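Local coordinates for uncharacterized protein (Legionella pneumophila subsp. pneumophila, PDB 5L0L) that is of unknown function but, as the HIT-related part of a probably membrane-anchored protein, may bind or hydrolyse a nucleotide or related phosphate compound, at residues R47-I52 and M139-G144. Sequence-based numbering, arbitrary orientation.
Sequences RGYRII and MEYIAG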
loop_
_atom_site.group_PDB
_atom_site.type_symbol
_atom_site.label_atom_id
_atom_site.label_comp_id
_atom_site.label_asym_id
_atom_site.label_seq_id
_atom_site.Cartn_x
_atom_site.Cartn_y
_atom_site.Cartn_z
ATOM N N ARG A 47 5.996 9.947 -13.458
ATOM C CA ARG A 47 7.142 9.464 -12.682
ATOM C C ARG A 47 6.895 8.046 -12.144
ATOM O O ARG A 47 5.798 7.734 -11.641
ATOM C CB ARG A 47 7.452 10.369 -11.505
ATOM C CG ARG A 47 7.813 11.801 -11.911
ATOM C CD ARG A 47 8.024 12.684 -10.707
ATOM N NE ARG A 47 6.816 12.688 -9.883
ATOM C CZ ARG A 47 6.779 12.737 -8.553
ATOM N NH1 ARG A 47 7.882 12.856 -7.828
ATOM N NH2 ARG A 47 5.617 12.698 -7.950
ATOM N N GLY A 48 7.921 7.210 -12.243
ATOM C CA GLY A 48 7.862 5.838 -11.778
ATOM C C GLY A 48 6.858 4.947 -12.524
ATOM O O GLY A 48 6.515 3.874 -12.033
ATOM N N TYR A 49 6.418 5.386 -13.696
ATOM C CA TYR A 49 5.326 4.747 -14.430
ATOM C C TYR A 49 4.115 4.512 -13.513
ATOM O O TYR A 49 3.555 3.426 -13.494
ATOM C CB TYR A 49 5.798 3.421 -15.082
ATOM C CG TYR A 49 7.100 3.436 -15.866
ATOM C CD1 TYR A 49 7.551 4.578 -16.546
ATOM C CD2 TYR A 49 7.880 2.305 -15.938
ATOM C CE1 TYR A 49 8.739 4.561 -17.257
ATOM C CE2 TYR A 49 9.045 2.258 -16.692
ATOM C CZ TYR A 49 9.483 3.380 -17.340
ATOM O OH TYR A 49 10.649 3.359 -18.028
ATOM N N ARG A 50 3.736 5.532 -12.723
ATOM C CA ARG A 50 2.638 5.390 -11.766
ATOM C C ARG A 50 1.371 4.851 -12.418
ATOM O O ARG A 50 0.966 5.355 -13.497
ATOM C CB ARG A 50 2.287 6.735 -11.146
ATOM C CG ARG A 50 3.121 7.169 -9.987
ATOM C CD ARG A 50 2.739 8.599 -9.586
ATOM N NE ARG A 50 1.474 8.643 -8.872
ATOM C CZ ARG A 50 1.051 9.686 -8.136
ATOM N NH1 ARG A 50 1.736 10.828 -8.093
ATOM N NH2 ARG A 50 -0.089 9.581 -7.459
ATOM N N ILE A 51 0.733 3.887 -11.752
ATOM C CA ILE A 51 -0.628 3.473 -12.078
ATOM C C ILE A 51 -1.576 3.779 -10.921
ATOM O O ILE A 51 -1.148 3.980 -9.781
ATOM C CB ILE A 51 -0.732 1.980 -12.437
ATOM C CG1 ILE A 51 -0.289 1.112 -11.266
ATOM C CG2 ILE A 51 0.027 1.702 -13.735
ATOM C CD1 ILE A 51 -0.590 -0.360 -11.431
ATOM N N ILE A 52 -2.856 3.851 -11.247
ATOM C CA ILE A 52 -3.937 3.906 -10.248
ATOM C C ILE A 52 -4.769 2.639 -10.440
ATOM O O ILE A 52 -5.152 2.297 -11.564
ATOM C CB ILE A 52 -4.830 5.124 -10.453
ATOM C CG1 ILE A 52 -4.004 6.420 -10.413
ATOM C CG2 ILE A 52 -5.954 5.168 -9.400
ATOM C CD1 ILE A 52 -4.745 7.633 -10.956
HETATM N N MSE A 139 17.164 5.717 -16.416
HETATM C CA MSE A 139 17.110 4.543 -17.287
HETATM C C MSE A 139 15.746 4.430 -17.951
HETATM O O MSE A 139 14.718 4.571 -17.287
HETATM C CB MSE A 139 17.436 3.314 -16.443
HETATM C CG MSE A 139 17.135 1.976 -17.089
HETATM SE SE MSE A 139 18.399 1.620 -18.537
HETATM C CE MSE A 139 19.074 -0.151 -17.982
ATOM N N GLU A 140 15.741 4.158 -19.260
ATOM C CA GLU A 140 14.489 3.901 -19.999
ATOM C C GLU A 140 14.158 2.419 -19.922
ATOM O O GLU A 140 14.442 1.657 -20.854
ATOM C CB GLU A 140 14.596 4.452 -21.437
ATOM C CG GLU A 140 14.893 5.973 -21.397
ATOM C CD GLU A 140 14.738 6.678 -22.748
ATOM O OE1 GLU A 140 14.827 6.016 -23.796
ATOM O OE2 GLU A 140 14.537 7.921 -22.736
ATOM N N TYR A 141 13.541 2.026 -18.811
ATOM C CA TYR A 141 13.136 0.633 -18.583
ATOM C C TYR A 141 12.134 0.197 -19.663
ATOM O O TYR A 141 12.114 -0.980 -20.080
ATOM C CB TYR A 141 12.579 0.422 -17.169
ATOM C CG TYR A 141 13.603 0.550 -16.075
ATOM C CD1 TYR A 141 13.881 1.780 -15.487
ATOM C CD2 TYR A 141 14.288 -0.565 -15.600
ATOM C CE1 TYR A 141 14.822 1.894 -14.465
ATOM C CE2 TYR A 141 15.251 -0.451 -14.592
ATOM C CZ TYR A 141 15.516 0.774 -14.029
ATOM O OH TYR A 141 16.461 0.865 -13.032
ATOM N N ILE A 142 11.325 1.142 -20.120
ATOM C CA ILE A 142 10.535 1.012 -21.343
ATOM C C ILE A 142 11.186 1.963 -22.344
ATOM O O ILE A 142 11.397 3.134 -22.021
ATOM C CB ILE A 142 9.088 1.390 -21.063
ATOM C CG1 ILE A 142 8.475 0.379 -20.081
ATOM C CG2 ILE A 142 8.298 1.474 -22.339
ATOM C CD1 ILE A 142 7.114 0.773 -19.550
ATOM N N ALA A 143 11.568 1.443 -23.524
ATOM C CA ALA A 143 12.314 2.240 -24.505
ATOM C C ALA A 143 11.635 3.575 -24.814
ATOM O O ALA A 143 10.431 3.642 -25.103
ATOM C CB ALA A 143 12.591 1.445 -25.793
ATOM N N GLY A 144 12.407 4.649 -24.675
ATOM C CA GLY A 144 11.950 6.021 -24.946
ATOM C C GLY A 144 11.319 6.687 -23.725
ATOM O O GLY A 144 10.921 7.857 -23.793
#
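Tyr49 lies just before the strand 51-58 and faces the irregular loop 139-144, its CA 9.4 Å from that of Ile142, a gap bridged by the tyrosine side chain together with that of Ile142. CG of Tyr49 stands anti to the carbonyl carbon (chi1 -48°), which lets the hydroxyl reach the loop backbone. At the far end of the ring Tyr49 OH accepts a hydrogen bond from Ile142 N, 3.1 Å long and nearly straight at 159°. The same hydroxyl is hydrogen-bonded to Val145 O, farther along the loop. Ile142 runs back along the tyrosine in the opposite direction and lays its CD1 over one face of the ring, a CH-pi contact 4.1 Å from the centroid. Ile142 CD1 is displaced toward the rim, 3.8 Å from Tyr49 CE2. Tyr141 meets the phenol at its edge through CB, 3.6 Å from Tyr49 OH, while its own ring turns away. On the loop side, Glu140 centres an inverse gamma turn, and its OE1 accepts a weak hydrogen bond from Gly144 N. Phe186 of the helix 176-194 packs against both Tyr49 and Ile142, so the pair joins the start of a central strand of the HIT-related domain to the loop that follows strand 128-134 and to this helix. With Ile142 N donating to it, the hydroxyl can give its own hydrogen to Val145 O; the two bonds would fix its rotation and hold the loop backbone on either side of Ala143 and Gly144 to the end of the tyrosine, while CD1 packs on the ring face.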